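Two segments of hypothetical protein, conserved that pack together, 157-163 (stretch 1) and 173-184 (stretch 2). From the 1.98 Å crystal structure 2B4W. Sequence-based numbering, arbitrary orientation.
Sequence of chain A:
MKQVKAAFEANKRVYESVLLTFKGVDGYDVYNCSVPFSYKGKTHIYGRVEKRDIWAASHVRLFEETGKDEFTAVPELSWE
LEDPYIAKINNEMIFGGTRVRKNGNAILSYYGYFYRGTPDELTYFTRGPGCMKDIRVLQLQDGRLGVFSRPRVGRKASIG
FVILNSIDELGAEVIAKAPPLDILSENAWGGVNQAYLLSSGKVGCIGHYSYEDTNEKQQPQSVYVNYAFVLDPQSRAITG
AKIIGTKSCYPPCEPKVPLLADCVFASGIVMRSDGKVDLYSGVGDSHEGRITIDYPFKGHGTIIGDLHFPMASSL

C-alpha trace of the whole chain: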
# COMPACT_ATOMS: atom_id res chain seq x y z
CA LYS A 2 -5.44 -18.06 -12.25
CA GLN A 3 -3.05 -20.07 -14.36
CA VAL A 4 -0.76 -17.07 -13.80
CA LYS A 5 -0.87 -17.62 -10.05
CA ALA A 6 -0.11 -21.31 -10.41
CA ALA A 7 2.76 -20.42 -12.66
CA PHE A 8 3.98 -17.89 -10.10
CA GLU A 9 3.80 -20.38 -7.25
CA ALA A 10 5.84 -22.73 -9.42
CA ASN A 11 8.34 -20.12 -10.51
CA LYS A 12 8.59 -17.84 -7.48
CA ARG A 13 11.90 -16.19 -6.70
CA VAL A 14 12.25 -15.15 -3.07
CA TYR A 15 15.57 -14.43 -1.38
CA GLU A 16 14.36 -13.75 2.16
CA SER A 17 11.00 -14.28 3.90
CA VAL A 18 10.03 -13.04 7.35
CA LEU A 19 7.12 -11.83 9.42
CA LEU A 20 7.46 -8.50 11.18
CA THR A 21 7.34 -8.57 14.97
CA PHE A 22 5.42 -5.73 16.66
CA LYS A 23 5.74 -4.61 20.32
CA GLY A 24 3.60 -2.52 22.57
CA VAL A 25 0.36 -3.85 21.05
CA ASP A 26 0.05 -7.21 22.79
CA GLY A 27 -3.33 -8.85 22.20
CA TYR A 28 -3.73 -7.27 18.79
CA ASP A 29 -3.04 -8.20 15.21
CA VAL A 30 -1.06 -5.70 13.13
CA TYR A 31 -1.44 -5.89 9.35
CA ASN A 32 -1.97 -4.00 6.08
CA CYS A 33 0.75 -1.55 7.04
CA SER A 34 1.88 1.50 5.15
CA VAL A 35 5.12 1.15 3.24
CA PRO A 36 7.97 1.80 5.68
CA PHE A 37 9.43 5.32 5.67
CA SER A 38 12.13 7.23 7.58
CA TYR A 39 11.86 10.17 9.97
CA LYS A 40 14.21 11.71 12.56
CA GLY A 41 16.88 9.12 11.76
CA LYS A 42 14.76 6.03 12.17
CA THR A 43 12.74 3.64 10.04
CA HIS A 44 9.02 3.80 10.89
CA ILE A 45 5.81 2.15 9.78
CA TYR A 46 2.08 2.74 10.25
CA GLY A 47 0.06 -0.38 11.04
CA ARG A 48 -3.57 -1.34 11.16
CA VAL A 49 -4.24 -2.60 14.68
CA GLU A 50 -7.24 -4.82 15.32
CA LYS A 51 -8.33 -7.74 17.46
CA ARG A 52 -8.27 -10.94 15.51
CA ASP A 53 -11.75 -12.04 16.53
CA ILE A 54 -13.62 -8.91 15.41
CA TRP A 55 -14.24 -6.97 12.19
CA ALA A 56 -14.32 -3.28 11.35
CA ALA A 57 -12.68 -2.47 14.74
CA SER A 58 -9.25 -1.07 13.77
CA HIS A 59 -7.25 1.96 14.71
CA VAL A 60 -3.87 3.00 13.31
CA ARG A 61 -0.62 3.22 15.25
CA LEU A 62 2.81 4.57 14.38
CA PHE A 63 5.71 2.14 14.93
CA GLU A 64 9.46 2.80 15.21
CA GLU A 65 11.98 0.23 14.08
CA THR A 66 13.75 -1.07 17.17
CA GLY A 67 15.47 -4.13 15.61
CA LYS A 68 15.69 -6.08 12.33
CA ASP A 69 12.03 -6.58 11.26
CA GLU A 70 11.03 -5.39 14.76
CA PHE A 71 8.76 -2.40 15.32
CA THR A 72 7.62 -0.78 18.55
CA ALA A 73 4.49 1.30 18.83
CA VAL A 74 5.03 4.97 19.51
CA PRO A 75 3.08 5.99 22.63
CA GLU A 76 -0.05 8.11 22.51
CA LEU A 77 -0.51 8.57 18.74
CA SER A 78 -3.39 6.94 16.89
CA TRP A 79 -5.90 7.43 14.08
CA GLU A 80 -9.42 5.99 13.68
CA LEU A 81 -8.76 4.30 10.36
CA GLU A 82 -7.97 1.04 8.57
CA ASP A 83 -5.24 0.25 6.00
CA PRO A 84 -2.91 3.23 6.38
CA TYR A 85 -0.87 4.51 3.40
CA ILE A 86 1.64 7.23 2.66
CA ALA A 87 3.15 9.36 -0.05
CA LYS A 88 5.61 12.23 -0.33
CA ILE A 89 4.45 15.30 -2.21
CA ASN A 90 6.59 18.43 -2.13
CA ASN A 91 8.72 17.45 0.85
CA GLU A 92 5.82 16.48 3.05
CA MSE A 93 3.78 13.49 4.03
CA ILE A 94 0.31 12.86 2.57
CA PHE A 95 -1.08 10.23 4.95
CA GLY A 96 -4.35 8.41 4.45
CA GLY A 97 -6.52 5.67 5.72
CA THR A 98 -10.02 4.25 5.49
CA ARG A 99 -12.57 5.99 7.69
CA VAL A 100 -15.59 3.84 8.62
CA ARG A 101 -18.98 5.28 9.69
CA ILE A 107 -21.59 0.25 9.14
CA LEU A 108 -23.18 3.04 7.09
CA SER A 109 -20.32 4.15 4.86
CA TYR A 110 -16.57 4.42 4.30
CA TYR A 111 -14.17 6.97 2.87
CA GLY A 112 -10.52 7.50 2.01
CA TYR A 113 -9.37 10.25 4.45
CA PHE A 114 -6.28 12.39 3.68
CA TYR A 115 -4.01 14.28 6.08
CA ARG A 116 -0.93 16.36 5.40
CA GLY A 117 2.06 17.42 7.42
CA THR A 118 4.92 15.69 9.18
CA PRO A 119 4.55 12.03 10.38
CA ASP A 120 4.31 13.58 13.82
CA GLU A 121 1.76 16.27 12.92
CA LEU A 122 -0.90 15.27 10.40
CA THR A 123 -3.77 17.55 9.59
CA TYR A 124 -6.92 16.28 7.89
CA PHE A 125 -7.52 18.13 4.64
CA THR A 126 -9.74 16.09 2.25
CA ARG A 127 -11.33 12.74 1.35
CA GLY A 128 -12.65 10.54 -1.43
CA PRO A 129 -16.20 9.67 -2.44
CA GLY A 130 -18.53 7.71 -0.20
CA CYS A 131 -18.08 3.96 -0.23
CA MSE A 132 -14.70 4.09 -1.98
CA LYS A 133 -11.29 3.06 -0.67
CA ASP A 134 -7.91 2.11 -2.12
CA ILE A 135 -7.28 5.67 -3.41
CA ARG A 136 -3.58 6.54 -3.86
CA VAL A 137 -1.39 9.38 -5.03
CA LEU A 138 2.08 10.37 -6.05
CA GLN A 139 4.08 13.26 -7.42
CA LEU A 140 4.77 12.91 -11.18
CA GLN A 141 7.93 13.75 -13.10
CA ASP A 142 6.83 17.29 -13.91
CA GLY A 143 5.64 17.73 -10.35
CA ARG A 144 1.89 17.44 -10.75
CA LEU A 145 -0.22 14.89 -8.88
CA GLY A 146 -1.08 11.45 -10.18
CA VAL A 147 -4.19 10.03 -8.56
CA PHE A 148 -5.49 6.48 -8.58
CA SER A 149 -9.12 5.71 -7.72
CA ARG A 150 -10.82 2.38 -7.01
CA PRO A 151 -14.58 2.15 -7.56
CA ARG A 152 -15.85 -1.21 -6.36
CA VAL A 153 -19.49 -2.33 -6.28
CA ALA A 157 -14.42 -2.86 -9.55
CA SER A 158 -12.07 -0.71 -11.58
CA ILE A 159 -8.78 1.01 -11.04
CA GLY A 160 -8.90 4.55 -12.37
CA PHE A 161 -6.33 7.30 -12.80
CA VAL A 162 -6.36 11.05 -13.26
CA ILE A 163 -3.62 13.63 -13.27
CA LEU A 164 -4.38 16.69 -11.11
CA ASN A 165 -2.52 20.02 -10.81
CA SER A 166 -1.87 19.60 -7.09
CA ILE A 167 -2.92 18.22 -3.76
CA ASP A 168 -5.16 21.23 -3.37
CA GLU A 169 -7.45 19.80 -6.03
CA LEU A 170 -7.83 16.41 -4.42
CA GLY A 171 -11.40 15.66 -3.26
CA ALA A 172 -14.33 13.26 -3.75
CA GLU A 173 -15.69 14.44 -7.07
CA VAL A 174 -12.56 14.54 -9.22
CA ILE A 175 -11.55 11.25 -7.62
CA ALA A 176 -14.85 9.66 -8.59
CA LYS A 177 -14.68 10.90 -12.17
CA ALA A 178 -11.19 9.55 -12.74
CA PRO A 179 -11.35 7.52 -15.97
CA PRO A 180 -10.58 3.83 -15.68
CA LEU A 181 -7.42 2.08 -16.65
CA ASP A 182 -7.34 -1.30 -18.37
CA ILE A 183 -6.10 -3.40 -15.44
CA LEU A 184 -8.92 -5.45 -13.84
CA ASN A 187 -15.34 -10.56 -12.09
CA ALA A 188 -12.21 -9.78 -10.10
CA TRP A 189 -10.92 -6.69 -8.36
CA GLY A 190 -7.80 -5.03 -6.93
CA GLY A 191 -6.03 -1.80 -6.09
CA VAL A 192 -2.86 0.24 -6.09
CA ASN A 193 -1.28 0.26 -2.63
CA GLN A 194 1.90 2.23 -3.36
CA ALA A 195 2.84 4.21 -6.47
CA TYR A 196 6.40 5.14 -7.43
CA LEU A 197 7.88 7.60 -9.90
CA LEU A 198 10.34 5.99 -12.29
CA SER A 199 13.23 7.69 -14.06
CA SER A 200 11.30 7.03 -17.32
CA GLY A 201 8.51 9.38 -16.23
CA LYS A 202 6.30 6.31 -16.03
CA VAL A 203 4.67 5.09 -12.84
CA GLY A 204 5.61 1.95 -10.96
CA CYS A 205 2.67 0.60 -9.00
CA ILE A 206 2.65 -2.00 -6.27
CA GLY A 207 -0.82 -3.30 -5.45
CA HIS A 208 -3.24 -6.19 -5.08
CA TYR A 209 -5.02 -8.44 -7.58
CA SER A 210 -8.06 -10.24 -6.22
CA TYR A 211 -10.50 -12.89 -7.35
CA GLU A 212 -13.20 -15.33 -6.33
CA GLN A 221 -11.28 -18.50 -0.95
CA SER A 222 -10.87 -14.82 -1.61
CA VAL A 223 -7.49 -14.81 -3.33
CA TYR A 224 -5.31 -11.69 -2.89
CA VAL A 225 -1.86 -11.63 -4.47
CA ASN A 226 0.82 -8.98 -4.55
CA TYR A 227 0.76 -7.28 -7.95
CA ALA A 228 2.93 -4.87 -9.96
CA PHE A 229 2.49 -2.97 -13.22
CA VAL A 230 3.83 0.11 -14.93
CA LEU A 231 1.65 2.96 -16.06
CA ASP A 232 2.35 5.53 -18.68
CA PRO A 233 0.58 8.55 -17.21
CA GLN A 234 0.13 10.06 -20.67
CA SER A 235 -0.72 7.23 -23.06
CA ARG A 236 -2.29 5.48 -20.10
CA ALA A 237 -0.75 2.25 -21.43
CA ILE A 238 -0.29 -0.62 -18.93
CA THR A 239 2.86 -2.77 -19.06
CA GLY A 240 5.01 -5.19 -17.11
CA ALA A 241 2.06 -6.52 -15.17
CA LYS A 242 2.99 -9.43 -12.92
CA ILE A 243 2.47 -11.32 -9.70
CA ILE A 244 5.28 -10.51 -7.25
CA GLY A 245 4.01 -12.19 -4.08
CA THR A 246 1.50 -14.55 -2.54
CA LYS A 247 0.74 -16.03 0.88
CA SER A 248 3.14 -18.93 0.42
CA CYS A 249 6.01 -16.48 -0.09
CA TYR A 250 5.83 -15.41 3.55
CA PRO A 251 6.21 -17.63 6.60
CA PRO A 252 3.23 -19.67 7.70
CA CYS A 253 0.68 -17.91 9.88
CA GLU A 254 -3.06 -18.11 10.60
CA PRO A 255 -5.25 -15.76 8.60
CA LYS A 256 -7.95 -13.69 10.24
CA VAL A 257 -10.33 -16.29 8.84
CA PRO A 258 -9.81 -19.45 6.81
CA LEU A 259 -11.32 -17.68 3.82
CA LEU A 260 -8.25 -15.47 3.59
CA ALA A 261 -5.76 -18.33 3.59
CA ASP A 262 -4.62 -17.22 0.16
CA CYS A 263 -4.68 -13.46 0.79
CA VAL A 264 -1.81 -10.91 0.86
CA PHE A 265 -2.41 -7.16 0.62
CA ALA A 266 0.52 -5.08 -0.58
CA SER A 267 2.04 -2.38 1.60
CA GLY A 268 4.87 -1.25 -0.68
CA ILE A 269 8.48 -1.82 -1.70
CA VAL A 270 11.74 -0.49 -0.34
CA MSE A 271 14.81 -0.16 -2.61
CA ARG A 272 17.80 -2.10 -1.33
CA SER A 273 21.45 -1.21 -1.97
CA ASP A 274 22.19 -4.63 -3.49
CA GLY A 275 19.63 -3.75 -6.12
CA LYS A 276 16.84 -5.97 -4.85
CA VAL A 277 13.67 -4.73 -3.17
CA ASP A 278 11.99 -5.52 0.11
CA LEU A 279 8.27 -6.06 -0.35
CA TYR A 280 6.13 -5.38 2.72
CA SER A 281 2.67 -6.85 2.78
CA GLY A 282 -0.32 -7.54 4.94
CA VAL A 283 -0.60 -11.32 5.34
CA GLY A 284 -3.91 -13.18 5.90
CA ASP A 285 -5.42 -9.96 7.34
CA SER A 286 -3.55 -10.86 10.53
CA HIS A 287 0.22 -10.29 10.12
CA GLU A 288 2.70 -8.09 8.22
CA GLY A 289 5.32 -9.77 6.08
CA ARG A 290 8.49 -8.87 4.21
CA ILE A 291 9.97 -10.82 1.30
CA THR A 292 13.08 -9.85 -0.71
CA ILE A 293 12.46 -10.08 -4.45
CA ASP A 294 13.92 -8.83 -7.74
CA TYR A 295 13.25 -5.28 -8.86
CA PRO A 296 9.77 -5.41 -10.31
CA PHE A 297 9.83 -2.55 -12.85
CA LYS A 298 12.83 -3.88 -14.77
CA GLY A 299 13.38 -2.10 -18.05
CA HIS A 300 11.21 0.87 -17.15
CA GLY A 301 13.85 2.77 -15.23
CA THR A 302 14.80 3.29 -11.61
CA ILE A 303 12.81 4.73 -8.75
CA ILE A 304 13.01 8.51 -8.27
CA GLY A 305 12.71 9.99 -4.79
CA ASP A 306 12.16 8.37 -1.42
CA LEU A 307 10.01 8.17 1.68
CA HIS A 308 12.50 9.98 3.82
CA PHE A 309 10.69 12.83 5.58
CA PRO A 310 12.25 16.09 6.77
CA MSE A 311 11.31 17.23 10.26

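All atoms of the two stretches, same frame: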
# COMPACT_ATOMS: atom_id res chain seq x y z
N ALA A 157 -15.71 -3.42 -9.96
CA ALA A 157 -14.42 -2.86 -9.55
C ALA A 157 -13.55 -2.42 -10.72
O ALA A 157 -13.35 -3.08 -11.74
CB ALA A 157 -13.62 -3.85 -8.71
N SER A 158 -12.99 -1.23 -10.57
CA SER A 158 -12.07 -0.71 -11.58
C SER A 158 -10.95 0.02 -10.86
O SER A 158 -11.13 0.46 -9.72
CB SER A 158 -12.79 0.22 -12.55
OG SER A 158 -11.98 1.31 -12.93
N ILE A 159 -9.82 0.13 -11.52
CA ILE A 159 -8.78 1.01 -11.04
C ILE A 159 -8.71 2.14 -12.07
O ILE A 159 -8.49 1.85 -13.25
CB ILE A 159 -7.37 0.43 -10.90
CG1 ILE A 159 -7.10 -0.44 -9.68
CG2 ILE A 159 -6.39 1.60 -10.96
CD1 ILE A 159 -6.12 -1.57 -9.89
N GLY A 160 -8.92 3.34 -11.57
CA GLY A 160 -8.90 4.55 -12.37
C GLY A 160 -7.69 5.42 -12.07
O GLY A 160 -6.95 5.20 -11.12
N PHE A 161 -7.49 6.44 -12.90
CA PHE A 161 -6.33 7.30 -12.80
C PHE A 161 -6.62 8.64 -13.48
O PHE A 161 -7.08 8.70 -14.62
CB PHE A 161 -5.11 6.65 -13.47
CG PHE A 161 -3.90 7.56 -13.45
CD1 PHE A 161 -3.12 7.64 -12.30
CD2 PHE A 161 -3.52 8.32 -14.52
CE1 PHE A 161 -2.02 8.48 -12.26
CE2 PHE A 161 -2.44 9.19 -14.47
CZ PHE A 161 -1.68 9.27 -13.32
N VAL A 162 -6.30 9.69 -12.74
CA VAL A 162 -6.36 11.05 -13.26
C VAL A 162 -5.20 11.91 -12.76
O VAL A 162 -4.74 11.88 -11.61
CB VAL A 162 -7.69 11.73 -12.89
CG1 VAL A 162 -7.72 12.05 -11.41
CG2 VAL A 162 -7.90 12.96 -13.76
N ILE A 163 -4.69 12.73 -13.68
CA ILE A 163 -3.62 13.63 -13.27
C ILE A 163 -4.19 14.96 -12.78
O ILE A 163 -4.90 15.60 -13.56
CB ILE A 163 -2.68 13.94 -14.45
CG1 ILE A 163 -1.96 12.72 -15.01
CG2 ILE A 163 -1.71 15.04 -14.04
CD1 ILE A 163 -1.26 12.94 -16.33
N GLU A 173 -15.17 14.43 -5.71
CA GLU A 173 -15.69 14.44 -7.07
C GLU A 173 -14.66 14.10 -8.13
O GLU A 173 -14.87 13.18 -8.92
CB GLU A 173 -16.28 15.83 -7.35
CG GLU A 173 -17.31 16.24 -6.31
CD GLU A 173 -16.74 16.90 -5.08
OE1 GLU A 173 -15.50 17.07 -4.96
OE2 GLU A 173 -17.55 17.27 -4.19
N VAL A 174 -13.55 14.83 -8.18
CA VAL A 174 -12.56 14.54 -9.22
C VAL A 174 -12.05 13.10 -9.11
O VAL A 174 -11.76 12.40 -10.08
CB VAL A 174 -11.38 15.53 -9.19
CG1 VAL A 174 -11.89 16.96 -9.31
CG2 VAL A 174 -10.55 15.39 -7.92
N ILE A 175 -11.96 12.63 -7.88
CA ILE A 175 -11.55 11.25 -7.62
C ILE A 175 -12.50 10.31 -8.35
O ILE A 175 -12.12 9.53 -9.22
CB ILE A 175 -11.52 11.00 -6.10
CG1 ILE A 175 -10.34 11.71 -5.42
CG2 ILE A 175 -11.57 9.52 -5.82
CD1 ILE A 175 -10.17 11.49 -3.95
N ALA A 176 -13.77 10.42 -8.01
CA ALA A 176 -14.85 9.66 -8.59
C ALA A 176 -14.88 9.67 -10.11
O ALA A 176 -15.19 8.67 -10.76
CB ALA A 176 -16.17 10.23 -8.07
N LYS A 177 -14.57 10.81 -10.72
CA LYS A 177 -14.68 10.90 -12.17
C LYS A 177 -13.41 10.45 -12.87
O LYS A 177 -13.30 10.53 -14.11
N ALA A 178 -12.43 9.99 -12.10
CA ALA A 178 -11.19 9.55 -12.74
C ALA A 178 -11.50 8.44 -13.75
O ALA A 178 -12.20 7.50 -13.39
CB ALA A 178 -10.16 9.10 -11.72
N PRO A 179 -11.04 8.56 -15.00
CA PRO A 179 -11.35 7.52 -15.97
C PRO A 179 -10.56 6.26 -15.59
O PRO A 179 -9.50 6.40 -14.98
CB PRO A 179 -10.84 8.04 -17.31
CG PRO A 179 -10.57 9.49 -17.08
CD PRO A 179 -10.21 9.61 -15.62
N PRO A 180 -11.14 5.14 -15.97
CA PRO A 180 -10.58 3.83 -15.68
C PRO A 180 -9.36 3.51 -16.52
O PRO A 180 -9.16 3.97 -17.63
CB PRO A 180 -11.71 2.86 -16.07
CG PRO A 180 -12.42 3.61 -17.16
CD PRO A 180 -12.41 5.04 -16.71
N LEU A 181 -8.51 2.67 -15.92
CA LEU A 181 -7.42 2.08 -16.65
C LEU A 181 -7.82 0.60 -16.82
O LEU A 181 -8.58 0.12 -15.98
CB LEU A 181 -6.07 2.18 -15.97
CG LEU A 181 -5.52 3.55 -15.58
CD1 LEU A 181 -4.36 3.39 -14.62
CD2 LEU A 181 -5.09 4.33 -16.80
N ASP A 182 -7.28 0.05 -17.88
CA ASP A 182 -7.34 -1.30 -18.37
C ASP A 182 -6.45 -2.23 -17.56
O ASP A 182 -5.36 -2.53 -18.06
CB ASP A 182 -6.88 -1.32 -19.83
CG ASP A 182 -7.43 -2.56 -20.53
OD1 ASP A 182 -8.27 -3.23 -19.90
OD2 ASP A 182 -6.98 -2.79 -21.67
N ILE A 183 -6.90 -2.62 -16.38
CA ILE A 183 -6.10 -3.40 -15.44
C ILE A 183 -6.89 -4.61 -14.93
O ILE A 183 -6.41 -5.74 -15.08
CB ILE A 183 -5.61 -2.60 -14.23
CG1 ILE A 183 -4.91 -1.27 -14.54
CG2 ILE A 183 -4.68 -3.46 -13.37
CD1 ILE A 183 -4.71 -0.38 -13.34
N LEU A 184 -8.06 -4.38 -14.34
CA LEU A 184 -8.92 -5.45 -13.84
C LEU A 184 -10.05 -5.75 -14.81
O LEU A 184 -9.84 -6.43 -15.82
CB LEU A 184 -9.52 -5.09 -12.48
CG LEU A 184 -8.61 -4.32 -11.52
CD1 LEU A 184 -9.42 -3.65 -10.43
CD2 LEU A 184 -7.56 -5.25 -10.94
O HOH W 1 -9.37 -1.48 -14.06

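Apolar residues carry most of the contact between the strand through Gly160 to Ile163 and the segment that follows the helix; together the two stretches bury 564 Å², summed over both sides. Ile159 has the largest share, 96 Å². Its CG2 lies 3.5 Å from CD1 of Ile183, and its CD1 is 3.9 Å from CD1 of Leu184, so one side chain touches both residues at the end of the second stretch. Next along the strand, CB of Phe161 meets CD1 of Leu181 at 3.5 Å; with chi1 at t, the end of the Phe161 side chain then leads away from the second stretch. Val162 points toward its partner, and its CB sits 3.8 Å from CB of Ala178 and 4.3 Å from CD of Pro179, a small hydrophobic patch just beyond the helix.

Between these clusters the backbones run antiparallel and come very close: CA of Gly160 is 3.8 Å from CA of Pro180 and 3.3 Å from O of Pro179. Gly160 has no side chain, and an ideal CB there would fall only 3.1 Å from O of Pro179 and 3.2 Å from O of Ala178, a tight fit. Two nearly straight hydrogen bonds bracket this approach: N of Leu181 donates to O of Ile159 (2.8 Å), and N of Phe161 donates to O of Pro179 (2.9 Å). Pro179 and Pro180 have no amide hydrogen to give; Pro179 takes part through its carbonyl.

Toward Leu184 the chains separate, and a water takes over the bonding. It accepts from N of Ile159 (3.0 Å) and N of Leu184 (3.2 Å) and donates to O of Leu181 (2.6 Å), joining polar backbone atoms that do not pair directly. At the edge, OG of Ser158 rests 3.5 Å from CB of Pro180, a contact without a hydrogen bond.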